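Local coordinates for protein BauA (Acinetobacter baumannii, PDB 6HCP) that serves as a TonB-dependent outer-membrane transporter, taking up iron as ferric preacinetobactin across the outer membrane of Acinetobacter baumannii, at residues A498-E503 / L549-S554; S537-P542 / K590-G595; D300-Y305 / A350-K355; V49-S54 / G424-L429. One frame throughout, in Å; residues are numbered along the deposited sequence.

How the contacts relate
Contacts 1 and 2 lie together at one end of the β-barrel, their centres about 12 Å apart, and contacts 3 and 4 lie together elsewhere in the wall, about 11 Å apart; centre to centre the two groups are 37 to 46 Å from each other. Contacts 1 and 2 share neighbouring strands, with backbone atoms T551 O and D541 N 2.9 Å apart. Contacts 3 and 4 meet through K353, whose CE is 3.7 Å from F51 O. Contact 3 pairs two wall strands beneath bound detergent, whereas contact 4 presses the N-terminal part of the chain against the inside of the wall.

Contact 1. Residues A498-E503 / L549-S554; sequences ASNPGE and LPTFVS
N500 grips F552 through its side-chain amide, which binds both the N-H and the C=O of that residue, as the backbone of a neighbouring strand would; here a loop of the β-barrel supplies the pair of bonds to strand 549-569. Its CG stands between the backbone N and the carbonyl carbon (chi1 52°), and chi2 (-31°) turns OD1 and ND2 to F552. From CB the chain reaches CG, which lies 3.9 Å from both F552 N and F552 O. Beyond it, OD1 accepts the F552 N-H at 3.0 Å, and ND2 donates to F552 O at 3.1 Å, in the carbonyl plane and on a lone pair. ND2 also donates to E503 OE1, 2.8 Å away; this second bond is almost straight (174°) and leaves in the amide plane. All three bonds fix the rotation of the amide. E503 is brought within reach by the type II turn N500-E503, closed by a bond from E503 N to N500 O.

One residue earlier the loop uses its backbone: S499 N donates to P550 O at 2.7 Å. Beside this bond S499 OG approaches T551 OG1 to 2.7 Å. T551 OG1 hydrogen-bonds the carbonyl of K544. L549 CB packs on S499 CB, and A498 CB rests near F552 CB.

The loop, running between strands 478-489 and 508-520, thus edges strand 549-569 on the side facing away from strand 524-541, to which T551 and V553 are bonded through D541 and Y539. The F552 ring leads off to meet F505, while A498 touches L540 of strand 524-541.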
loop_
_atom_site.group_PDB
_atom_site.type_symbol
_atom_site.label_atom_id
_atom_site.label_comp_id
_atom_site.label_asym_id
_atom_site.label_seq_id
_atom_site.Cartn_x
_atom_site.Cartn_y
_atom_site.Cartn_z
ATOM N N ALA A 498 -55.273 12.168 13.361
ATOM C CA ALA A 498 -55.840 10.842 13.063
ATOM C C ALA A 498 -57.314 10.773 13.496
ATOM O O ALA A 498 -57.757 11.588 14.274
ATOM C CB ALA A 498 -55.014 9.786 13.758
ATOM N N SER A 499 -58.037 9.762 13.008
ATOM C CA SER A 499 -59.394 9.454 13.479
ATOM C C SER A 499 -59.359 9.007 14.944
ATOM O O SER A 499 -60.378 9.046 15.636
ATOM C CB SER A 499 -60.025 8.408 12.619
ATOM O OG SER A 499 -59.376 7.152 12.765
ATOM N N ASN A 500 -58.209 8.458 15.364
ATOM C CA ASN A 500 -58.028 7.891 16.700
ATOM C C ASN A 500 -56.943 8.687 17.408
ATOM O O ASN A 500 -55.931 8.121 17.848
ATOM C CB ASN A 500 -57.678 6.400 16.650
ATOM C CG ASN A 500 -56.503 6.071 15.745
ATOM O OD1 ASN A 500 -56.268 6.740 14.734
ATOM N ND2 ASN A 500 -55.847 4.947 16.013
ATOM N N PRO A 501 -57.083 10.029 17.498
ATOM C CA PRO A 501 -55.988 10.875 17.966
ATOM C C PRO A 501 -55.549 10.516 19.389
ATOM O O PRO A 501 -56.379 10.296 20.253
ATOM C CB PRO A 501 -56.594 12.297 17.936
ATOM C CG PRO A 501 -58.069 12.071 18.144
ATOM C CD PRO A 501 -58.358 10.769 17.423
ATOM N N GLY A 502 -54.239 10.415 19.598
ATOM C CA GLY A 502 -53.664 10.235 20.908
ATOM C C GLY A 502 -53.705 8.784 21.387
ATOM O O GLY A 502 -53.199 8.495 22.445
ATOM N N GLU A 503 -54.245 7.864 20.585
ATOM C CA GLU A 503 -54.229 6.442 20.959
ATOM C C GLU A 503 -52.770 5.981 21.064
ATOM O O GLU A 503 -51.973 6.219 20.144
ATOM C CB GLU A 503 -54.984 5.576 19.956
ATOM C CG GLU A 503 -54.946 4.099 20.322
ATOM C CD GLU A 503 -55.753 3.161 19.445
ATOM O OE1 GLU A 503 -56.370 3.623 18.457
ATOM O OE2 GLU A 503 -55.817 1.973 19.801
ATOM N N LEU A 549 -61.764 10.649 8.551
ATOM C CA LEU A 549 -60.356 10.958 8.853
ATOM C C LEU A 549 -59.503 9.707 8.657
ATOM O O LEU A 549 -59.941 8.589 8.944
ATOM C CB LEU A 549 -60.233 11.468 10.286
ATOM C CG LEU A 549 -60.747 12.877 10.570
ATOM C CD1 LEU A 549 -60.883 13.081 12.068
ATOM C CD2 LEU A 549 -59.833 13.929 9.969
ATOM N N PRO A 550 -58.214 9.875 8.278
ATOM C CA PRO A 550 -57.287 8.742 8.208
ATOM C C PRO A 550 -57.081 8.137 9.611
ATOM O O PRO A 550 -57.118 8.861 10.597
ATOM C CB PRO A 550 -55.977 9.399 7.713
ATOM C CG PRO A 550 -56.034 10.795 8.340
ATOM C CD PRO A 550 -57.505 11.170 8.265
ATOM N N THR A 551 -56.868 6.819 9.665
ATOM C CA THR A 551 -56.731 6.093 10.914
ATOM C C THR A 551 -55.283 5.603 11.085
ATOM O O THR A 551 -54.691 5.067 10.159
ATOM C CB THR A 551 -57.728 4.930 10.950
ATOM O OG1 THR A 551 -59.028 5.468 10.668
ATOM C CG2 THR A 551 -57.716 4.186 12.271
ATOM N N PHE A 552 -54.728 5.822 12.275
ATOM C CA PHE A 552 -53.399 5.331 12.662
ATOM C C PHE A 552 -53.484 3.840 13.010
ATOM O O PHE A 552 -54.318 3.433 13.839
ATOM C CB PHE A 552 -52.865 6.163 13.818
ATOM C CG PHE A 552 -51.388 6.014 14.091
ATOM C CD1 PHE A 552 -50.452 6.533 13.207
ATOM C CD2 PHE A 552 -50.932 5.359 15.229
ATOM C CE1 PHE A 552 -49.098 6.407 13.458
ATOM C CE2 PHE A 552 -49.572 5.238 15.485
ATOM C CZ PHE A 552 -48.656 5.770 14.602
ATOM N N VAL A 553 -52.705 3.019 12.291
ATOM C CA VAL A 553 -52.813 1.567 12.365
ATOM C C VAL A 553 -51.436 0.948 12.639
ATOM O O VAL A 553 -50.416 1.563 12.372
ATOM C CB VAL A 553 -53.442 0.970 11.094
ATOM C CG1 VAL A 553 -54.889 1.392 10.939
ATOM C CG2 VAL A 553 -52.641 1.295 9.838
ATOM N N SER A 554 -51.448 -0.284 13.169
ATOM C CA SER A 554 -50.231 -1.044 13.505
ATOM C C SER A 554 -50.102 -2.221 12.536
ATOM O O SER A 554 -49.540 -3.233 12.893
ATOM C CB SER A 554 -50.274 -1.491 14.944
ATOM O OG SER A 554 -51.431 -2.290 15.167
#

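Contact 2. Residues S537-P542 / K590-G595; sequences SSYLDP and KTKSGG. With EDO (1,2-ethanediol), chain E.
K592 lies over one face of the Y539 ring, joining strand 524-541 of the transmembrane β-barrel to the loop that follows strand 575-590. K592 CA stands 3.6 Å above the ring plane, displaced toward the rim. CB forms a CH-π contact, 4.0 Å from the centroid of the Y539 ring and 18° off its normal. With CG anti to the backbone N (chi1 -175°) and the rest extended, the lysine chain continues past the ring to the strand's backbone, where CE comes within 3.2 Å of L540 O. The same CE rests 4.0 Å from P542 CD, the lysine crossing the proline at about a right angle. Next to it, S593 OG touches the P542 ring.

The second shell holds both partners in place. On the strand side, D541 OD1 takes part in a hydrogen bond with S543 OG. On the loop side, G594 N donates to T591 O, closing a tight turn around K592 and S593, while T591 OG1 is held by D597 OD1 and N596 N.

At the S537 end of the contact an ethanediol molecule, probably from the crystallisation liquor, bridges the segments. Its O1 shares a hydrogen bond with S537 OG, and its O2 donates to K590 O at 2.9 Å, with T591 CG2 3.6 Å from that same O2.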
loop_
_atom_site.group_PDB
_atom_site.type_symbol
_atom_site.label_atom_id
_atom_site.label_comp_id
_atom_site.label_asym_id
_atom_site.label_seq_id
_atom_site.Cartn_x
_atom_site.Cartn_y
_atom_site.Cartn_z
ATOM N N SER A 537 -44.916 -2.371 12.150
ATOM C CA SER A 537 -44.733 -0.944 12.178
ATOM C C SER A 537 -46.113 -0.281 12.074
ATOM O O SER A 537 -47.093 -0.892 11.669
ATOM C CB SER A 537 -43.808 -0.466 11.058
ATOM O OG SER A 537 -44.398 -0.726 9.786
ATOM N N SER A 538 -46.147 0.983 12.483
ATOM C CA SER A 538 -47.392 1.743 12.590
ATOM C C SER A 538 -47.328 2.946 11.643
ATOM O O SER A 538 -46.268 3.490 11.442
ATOM C CB SER A 538 -47.614 2.163 14.013
ATOM O OG SER A 538 -47.827 1.038 14.863
ATOM N N TYR A 539 -48.476 3.356 11.098
ATOM C CA TYR A 539 -48.537 4.537 10.242
ATOM C C TYR A 539 -49.987 5.031 10.113
ATOM O O TYR A 539 -50.932 4.312 10.405
ATOM C CB TYR A 539 -47.936 4.205 8.874
ATOM C CG TYR A 539 -48.577 3.031 8.191
ATOM C CD1 TYR A 539 -49.747 3.202 7.476
ATOM C CD2 TYR A 539 -48.006 1.771 8.188
ATOM C CE1 TYR A 539 -50.412 2.138 6.900
ATOM C CE2 TYR A 539 -48.637 0.698 7.575
ATOM C CZ TYR A 539 -49.854 0.878 6.944
ATOM O OH TYR A 539 -50.535 -0.142 6.339
ATOM N N LEU A 540 -50.129 6.241 9.573
ATOM C CA LEU A 540 -51.410 6.863 9.253
ATOM C C LEU A 540 -51.894 6.359 7.894
ATOM O O LEU A 540 -51.189 6.505 6.914
ATOM C CB LEU A 540 -51.162 8.373 9.257
ATOM C CG LEU A 540 -52.383 9.273 9.392
ATOM C CD1 LEU A 540 -53.255 8.856 10.574
ATOM C CD2 LEU A 540 -51.951 10.730 9.537
ATOM N N ASP A 541 -53.015 5.621 7.882
ATOM C CA ASP A 541 -53.575 4.980 6.699
ATOM C C ASP A 541 -54.704 5.832 6.094
ATOM O O ASP A 541 -55.834 5.822 6.585
ATOM C CB ASP A 541 -54.065 3.570 7.046
ATOM C CG ASP A 541 -54.563 2.773 5.849
ATOM O OD1 ASP A 541 -54.561 3.332 4.732
ATOM O OD2 ASP A 541 -55.034 1.634 6.055
ATOM N N PRO A 542 -54.497 6.471 4.917
ATOM C CA PRO A 542 -55.533 7.326 4.330
ATOM C C PRO A 542 -56.679 6.548 3.663
ATOM O O PRO A 542 -57.728 7.127 3.378
ATOM C CB PRO A 542 -54.761 8.188 3.317
ATOM C CG PRO A 542 -53.558 7.350 2.957
ATOM C CD PRO A 542 -53.205 6.598 4.225
ATOM N N LYS A 590 -45.881 -5.391 4.293
ATOM C CA LYS A 590 -47.035 -4.491 4.372
ATOM C C LYS A 590 -46.551 -3.078 4.682
ATOM O O LYS A 590 -45.908 -2.847 5.698
ATOM C CB LYS A 590 -48.029 -4.989 5.424
ATOM C CG LYS A 590 -48.495 -6.425 5.220
ATOM C CD LYS A 590 -49.178 -7.042 6.424
ATOM C CE LYS A 590 -49.223 -8.555 6.371
ATOM N NZ LYS A 590 -49.731 -9.119 7.643
ATOM N N THR A 591 -46.896 -2.144 3.794
ATOM C CA THR A 591 -46.434 -0.770 3.838
ATOM C C THR A 591 -47.622 0.168 3.594
ATOM O O THR A 591 -48.625 -0.229 3.047
ATOM C CB THR A 591 -45.323 -0.534 2.798
ATOM O OG1 THR A 591 -45.898 -0.606 1.489
ATOM C CG2 THR A 591 -44.191 -1.534 2.920
ATOM N N LYS A 592 -47.465 1.413 4.020
ATOM C CA LYS A 592 -48.470 2.473 3.842
ATOM C C LYS A 592 -48.940 2.559 2.379
ATOM O O LYS A 592 -48.128 2.674 1.456
ATOM C CB LYS A 592 -47.882 3.806 4.298
ATOM C CG LYS A 592 -48.868 4.963 4.274
ATOM C CD LYS A 592 -48.270 6.278 4.695
ATOM C CE LYS A 592 -49.256 7.422 4.542
ATOM N NZ LYS A 592 -48.939 8.546 5.452
ATOM N N SER A 593 -50.249 2.341 2.193
ATOM C CA SER A 593 -50.963 2.379 0.907
ATOM C C SER A 593 -50.517 1.256 -0.029
ATOM O O SER A 593 -50.814 1.314 -1.207
ATOM C CB SER A 593 -50.812 3.711 0.221
ATOM O OG SER A 593 -51.237 4.763 1.073
ATOM N N GLY A 594 -49.739 0.286 0.472
ATOM C CA GLY A 594 -49.293 -0.815 -0.367
ATOM C C GLY A 594 -48.141 -0.433 -1.299
ATOM O O GLY A 594 -47.625 -1.284 -2.023
ATOM N N GLY A 595 -47.695 0.818 -1.230
ATOM C CA GLY A 595 -46.767 1.373 -2.236
ATOM C C GLY A 595 -45.453 0.595 -2.347
ATOM O O GLY A 595 -44.943 0.371 -3.441
HETATM C C1 EDO E . -41.942 -1.782 7.696
HETATM O O1 EDO E . -42.740 -2.332 8.742
HETATM C C2 EDO E . -42.770 -1.929 6.429
HETATM O O2 EDO E . -43.833 -0.976 6.487
#

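Contact 3. Residues D300-Y305 / A350-K355; sequences DQLMAY and AGFKGK. With C8E ((hydroxyethyloxy)tri(ethyloxy)octane), chain B; C8E ((hydroxyethyloxy)tri(ethyloxy)octane), chain C.
Y305 lays its ring over G351 of the neighbouring antiparallel strand, the tightest part of this stretch of barrel wall. With chi1 at 75°, CG of Y305 is brought to 4.1 Å from G351 O, and G351 N sits 3.6 Å above the ring plane, over its centre. With no side chain on G351, the ring can lie flat on the backbone; tyrosine-on-glycine packing of this kind recalls the mortise-tenon joints of other outer-membrane barrels. Y305 OH reaches on to D349 OD1. Beneath the ring, Y305 and G351 exchange two backbone bonds of 3.0 Å (Y305 N to G351 O and G351 N to Y305 O). M303 and K353 form the next such pair, M303 N to K353 O measuring 2.8 Å, and their side chains lie side by side, pointing the same way.

Toward D300 the backbones stay close, K355 N bonding to Q301 O at 3.0 Å with the donor standing 39° out of the carbonyl plane, but the side chains of Q301 and K355 are exposed and that of K355 leads away.

On the sheet face opposite M303, Y305 and K353 lie L302, A304 and F352. A304 CB packs 3.7 Å from F352 CE1, and F352 CE2 lies 3.5 Å from C10 of one C8E detergent; a second C8E runs over the ring and beside L302. Apolar groups under detergent are consistent with a membrane-facing surface, whereas M303, Y305 and K353 point to the barrel interior.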
loop_
_atom_site.group_PDB
_atom_site.type_symbol
_atom_site.label_atom_id
_atom_site.label_comp_id
_atom_site.label_asym_id
_atom_site.label_seq_id
_atom_site.Cartn_x
_atom_site.Cartn_y
_atom_site.Cartn_z
ATOM N N ASP A 300 -29.365 -26.462 47.401
ATOM C CA ASP A 300 -28.971 -26.828 46.044
ATOM C C ASP A 300 -30.196 -26.804 45.112
ATOM O O ASP A 300 -30.063 -27.047 43.917
ATOM C CB ASP A 300 -28.269 -28.189 46.006
ATOM C CG ASP A 300 -29.054 -29.305 46.673
ATOM O OD1 ASP A 300 -30.304 -29.244 46.654
ATOM O OD2 ASP A 300 -28.406 -30.201 47.260
ATOM N N GLN A 301 -31.387 -26.495 45.646
ATOM C CA GLN A 301 -32.613 -26.538 44.843
ATOM C C GLN A 301 -33.262 -25.147 44.702
ATOM O O GLN A 301 -34.305 -25.022 44.065
ATOM C CB GLN A 301 -33.601 -27.528 45.465
ATOM C CG GLN A 301 -33.179 -28.979 45.296
ATOM C CD GLN A 301 -34.384 -29.868 45.127
ATOM O OE1 GLN A 301 -35.375 -29.742 45.842
ATOM N NE2 GLN A 301 -34.325 -30.751 44.144
ATOM N N LEU A 302 -32.732 -24.144 45.405
ATOM C CA LEU A 302 -33.331 -22.823 45.441
ATOM C C LEU A 302 -32.249 -21.779 45.697
ATOM O O LEU A 302 -31.485 -21.862 46.686
ATOM C CB LEU A 302 -34.385 -22.752 46.553
ATOM C CG LEU A 302 -35.082 -21.399 46.680
ATOM C CD1 LEU A 302 -35.955 -21.137 45.456
ATOM C CD2 LEU A 302 -35.901 -21.330 47.960
ATOM N N MET A 303 -32.282 -20.724 44.882
ATOM C CA MET A 303 -31.385 -19.589 45.058
ATOM C C MET A 303 -32.141 -18.299 44.735
ATOM O O MET A 303 -33.078 -18.306 43.947
ATOM C CB MET A 303 -30.146 -19.736 44.160
ATOM C CG MET A 303 -30.397 -19.410 42.705
ATOM S SD MET A 303 -29.504 -17.922 42.173
ATOM C CE MET A 303 -27.828 -18.483 42.454
ATOM N N ALA A 304 -31.756 -17.214 45.403
ATOM C CA ALA A 304 -32.251 -15.891 45.091
ATOM C C ALA A 304 -31.111 -15.074 44.484
ATOM O O ALA A 304 -29.944 -15.277 44.826
ATOM C CB ALA A 304 -32.798 -15.210 46.318
ATOM N N TYR A 305 -31.488 -14.047 43.721
ATOM C CA TYR A 305 -30.531 -13.089 43.202
ATOM C C TYR A 305 -31.203 -11.724 43.095
ATOM O O TYR A 305 -32.421 -11.618 42.987
ATOM C CB TYR A 305 -29.976 -13.558 41.855
ATOM C CG TYR A 305 -30.939 -13.395 40.699
ATOM C CD1 TYR A 305 -30.990 -12.216 39.979
ATOM C CD2 TYR A 305 -31.783 -14.417 40.314
ATOM C CE1 TYR A 305 -31.892 -12.041 38.943
ATOM C CE2 TYR A 305 -32.666 -14.274 39.253
ATOM C CZ TYR A 305 -32.712 -13.080 38.559
ATOM O OH TYR A 305 -33.575 -12.912 37.514
ATOM N N ALA A 350 -34.433 -8.874 39.842
ATOM C CA ALA A 350 -34.358 -9.759 41.018
ATOM C C ALA A 350 -35.271 -10.962 40.803
ATOM O O ALA A 350 -36.309 -10.864 40.153
ATOM C CB ALA A 350 -34.739 -8.995 42.262
ATOM N N GLY A 351 -34.879 -12.111 41.360
ATOM C CA GLY A 351 -35.688 -13.286 41.206
ATOM C C GLY A 351 -35.173 -14.473 42.000
ATOM O O GLY A 351 -34.320 -14.348 42.872
ATOM N N PHE A 352 -35.725 -15.626 41.637
ATOM C CA PHE A 352 -35.403 -16.885 42.211
ATOM C C PHE A 352 -35.145 -17.852 41.070
ATOM O O PHE A 352 -35.804 -17.782 40.031
ATOM C CB PHE A 352 -36.557 -17.411 43.072
ATOM C CG PHE A 352 -36.830 -16.594 44.311
ATOM C CD1 PHE A 352 -36.148 -16.843 45.491
ATOM C CD2 PHE A 352 -37.743 -15.557 44.287
ATOM C CE1 PHE A 352 -36.376 -16.073 46.623
ATOM C CE2 PHE A 352 -37.954 -14.775 45.413
ATOM C CZ PHE A 352 -37.245 -15.012 46.566
ATOM N N LYS A 353 -34.297 -18.842 41.348
ATOM C CA LYS A 353 -34.097 -19.970 40.475
ATOM C C LYS A 353 -34.159 -21.235 41.333
ATOM O O LYS A 353 -33.670 -21.228 42.451
ATOM C CB LYS A 353 -32.729 -19.910 39.785
ATOM C CG LYS A 353 -32.474 -18.679 38.932
ATOM C CD LYS A 353 -31.105 -18.646 38.261
ATOM C CE LYS A 353 -30.940 -17.420 37.384
ATOM N NZ LYS A 353 -29.697 -17.471 36.577
ATOM N N GLY A 354 -34.614 -22.333 40.744
ATOM C CA GLY A 354 -34.709 -23.574 41.493
ATOM C C GLY A 354 -34.739 -24.791 40.602
ATOM O O GLY A 354 -34.800 -24.674 39.383
ATOM N N LYS A 355 -34.834 -25.964 41.247
ATOM C CA LYS A 355 -34.874 -27.241 40.571
ATOM C C LYS A 355 -35.780 -28.207 41.341
ATOM O O LYS A 355 -35.892 -28.102 42.568
ATOM C CB LYS A 355 -33.475 -27.850 40.497
ATOM C CG LYS A 355 -32.449 -27.023 39.740
ATOM C CD LYS A 355 -31.065 -27.636 39.747
ATOM C CE LYS A 355 -30.042 -26.694 39.148
ATOM N NZ LYS A 355 -28.687 -27.287 39.157
HETATM C C1 C8E B . -44.118 -14.143 37.718
HETATM C C2 C8E B . -43.547 -14.212 39.114
HETATM C C3 C8E B . -42.624 -13.046 39.441
HETATM C C4 C8E B . -41.568 -13.426 40.488
HETATM C C5 C8E B . -40.920 -12.195 41.122
HETATM C C6 C8E B . -39.681 -12.520 41.930
HETATM C C7 C8E B . -39.182 -11.260 42.632
HETATM C C8 C8E B . -38.679 -11.544 44.042
HETATM O O9 C8E B . -37.506 -10.790 44.373
HETATM C C10 C8E B . -36.550 -11.601 45.063
HETATM C C11 C8E B . -35.630 -10.744 45.902
HETATM O O12 C8E B . -34.421 -11.469 46.045
HETATM C C1 C8E C . -35.127 -22.591 52.617
HETATM C C2 C8E C . -36.482 -22.028 52.220
HETATM C C3 C8E C . -36.564 -20.500 52.312
HETATM C C4 C8E C . -37.774 -19.917 51.559
HETATM C C5 C8E C . -37.494 -18.536 50.946
HETATM C C6 C8E C . -38.622 -18.007 50.041
HETATM C C7 C8E C . -38.725 -18.762 48.710
HETATM C C8 C8E C . -39.601 -18.068 47.657
HETATM O O9 C8E C . -39.741 -18.829 46.434
HETATM C C10 C8E C . -40.505 -18.096 45.455
HETATM C C11 C8E C . -40.620 -18.823 44.122
HETATM O O12 C8E C . -41.468 -18.116 43.197
HETATM C C13 C8E C . -42.348 -18.984 42.468
HETATM C C14 C8E C . -42.735 -18.373 41.128
HETATM O O15 C8E C . -43.991 -18.892 40.672
HETATM C C16 C8E C . -44.858 -17.892 40.107
HETATM C C17 C8E C . -46.297 -18.405 39.956
HETATM O O18 C8E C . -47.189 -17.457 39.332
HETATM C C19 C8E C . -47.587 -16.362 40.176
HETATM C C20 C8E C . -48.793 -15.608 39.612
HETATM O O21 C8E C . -48.711 -14.204 39.906
#

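Contact 4. Residues V49-S54 / G424-L429; sequences VGFLGS and GLADTL
F51 turns the edge of its ring to the G424-L425 peptide of strand 412-431, and its CZ lies 3.6 Å from the methyl CB of A426. The ring extends from a short 3-10 segment toward the wall of the barrel. G424 O and L425 N lie in the ring plane at its edge, with F51 CE2 3.8 Å from G424 C. Because G424 has no side chain, the rim can come close to the peptide itself. L52, the next residue, approaches the A426 methyl from another direction: its CD2 is 4.0 Å from A426 CB, so the alanine is touched by both.

The loop presenting these two is compact. L52 N bonds to V49 O and G53 N to G50 O, while F51 is tied by its backbone to L148 of the plug, which L52 also touches. The N-terminal loop thus packs with the plug against the barrel wall, as plugs do inside TonB-dependent receptor barrels. F51 packs further on V366 and N368 of strand 361-381.

Between the two segments the attachment is van der Waals contact, of the ring with a peptide and of both side chains with a methyl. A cation-π contact of F51 with R443 of strand 436-451 adds a more directional attraction, the guanidinium probably contributing an electrostatic term to otherwise dispersive packing.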
loop_
_atom_site.group_PDB
_atom_site.type_symbol
_atom_site.label_atom_id
_atom_site.label_comp_id
_atom_site.label_asym_id
_atom_site.label_seq_id
_atom_site.Cartn_x
_atom_site.Cartn_y
_atom_site.Cartn_z
ATOM N N VAL A 49 -28.074 -16.779 28.745
ATOM C CA VAL A 49 -29.256 -16.832 27.900
ATOM C C VAL A 49 -30.408 -16.099 28.597
ATOM O O VAL A 49 -31.358 -16.712 29.115
ATOM C CB VAL A 49 -29.574 -18.286 27.539
ATOM C CG1 VAL A 49 -30.729 -18.396 26.554
ATOM C CG2 VAL A 49 -28.339 -18.971 26.979
ATOM N N GLY A 50 -30.246 -14.778 28.699
ATOM C CA GLY A 50 -31.093 -13.932 29.531
ATOM C C GLY A 50 -31.289 -14.549 30.903
ATOM O O GLY A 50 -30.324 -15.046 31.508
ATOM N N PHE A 51 -32.529 -14.544 31.416
ATOM C CA PHE A 51 -32.744 -14.959 32.817
ATOM C C PHE A 51 -32.640 -16.490 32.982
ATOM O O PHE A 51 -32.660 -16.968 34.116
ATOM C CB PHE A 51 -34.044 -14.347 33.369
ATOM C CG PHE A 51 -35.345 -15.042 33.053
ATOM C CD1 PHE A 51 -35.555 -15.702 31.859
ATOM C CD2 PHE A 51 -36.406 -14.952 33.941
ATOM C CE1 PHE A 51 -36.785 -16.265 31.546
ATOM C CE2 PHE A 51 -37.634 -15.515 33.632
ATOM C CZ PHE A 51 -37.830 -16.156 32.428
ATOM N N LEU A 52 -32.454 -17.254 31.901
ATOM C CA LEU A 52 -32.156 -18.689 32.036
ATOM C C LEU A 52 -30.721 -18.888 32.560
ATOM O O LEU A 52 -30.377 -19.972 32.997
ATOM C CB LEU A 52 -32.332 -19.424 30.706
ATOM C CG LEU A 52 -33.693 -19.291 30.024
ATOM C CD1 LEU A 52 -33.695 -20.024 28.687
ATOM C CD2 LEU A 52 -34.803 -19.810 30.927
ATOM N N GLY A 53 -29.912 -17.825 32.552
ATOM C CA GLY A 53 -28.537 -17.855 33.017
ATOM C C GLY A 53 -27.596 -18.599 32.065
ATOM O O GLY A 53 -27.845 -18.735 30.855
ATOM N N SER A 54 -26.470 -19.043 32.618
ATOM C CA SER A 54 -25.390 -19.605 31.828
ATOM C C SER A 54 -25.797 -20.952 31.225
ATOM O O SER A 54 -26.218 -21.856 31.909
ATOM C CB SER A 54 -24.132 -19.722 32.660
ATOM O OG SER A 54 -23.119 -20.380 31.918
ATOM N N GLY A 424 -41.499 -12.267 34.895
ATOM C CA GLY A 424 -41.336 -13.380 34.018
ATOM C C GLY A 424 -41.142 -14.696 34.754
ATOM O O GLY A 424 -40.744 -14.727 35.921
ATOM N N LEU A 425 -41.485 -15.783 34.058
ATOM C CA LEU A 425 -41.377 -17.138 34.585
ATOM C C LEU A 425 -41.011 -18.065 33.431
ATOM O O LEU A 425 -41.615 -17.991 32.364
ATOM C CB LEU A 425 -42.718 -17.536 35.221
ATOM C CG LEU A 425 -42.823 -18.957 35.772
ATOM C CD1 LEU A 425 -41.887 -19.153 36.963
ATOM C CD2 LEU A 425 -44.251 -19.256 36.183
ATOM N N ALA A 426 -40.076 -18.996 33.685
ATOM C CA ALA A 426 -39.778 -20.045 32.732
ATOM C C ALA A 426 -39.369 -21.332 33.457
ATOM O O ALA A 426 -38.829 -21.293 34.544
ATOM C CB ALA A 426 -38.693 -19.626 31.762
ATOM N N ASP A 427 -39.644 -22.447 32.783
ATOM C CA ASP A 427 -39.228 -23.765 33.226
ATOM C C ASP A 427 -38.597 -24.481 32.040
ATOM O O ASP A 427 -39.142 -24.444 30.927
ATOM C CB ASP A 427 -40.421 -24.571 33.749
ATOM C CG ASP A 427 -40.063 -25.908 34.406
ATOM O OD1 ASP A 427 -38.895 -26.067 34.852
ATOM O OD2 ASP A 427 -41.000 -26.734 34.581
ATOM N N THR A 428 -37.459 -25.137 32.302
ATOM C CA THR A 428 -36.852 -26.036 31.351
ATOM C C THR A 428 -37.016 -27.468 31.888
ATOM O O THR A 428 -36.522 -27.778 32.960
ATOM C CB THR A 428 -35.366 -25.720 31.104
ATOM O OG1 THR A 428 -35.214 -24.398 30.585
ATOM C CG2 THR A 428 -34.738 -26.691 30.130
ATOM N N LEU A 429 -37.759 -28.280 31.137
ATOM C CA LEU A 429 -38.007 -29.666 31.430
ATOM C C LEU A 429 -37.005 -30.500 30.630
ATOM O O LEU A 429 -37.028 -30.431 29.399
ATOM C CB LEU A 429 -39.438 -30.019 31.024
ATOM C CG LEU A 429 -40.563 -29.338 31.801
ATOM C CD1 LEU A 429 -40.777 -27.908 31.328
ATOM C CD2 LEU A 429 -41.847 -30.111 31.629
#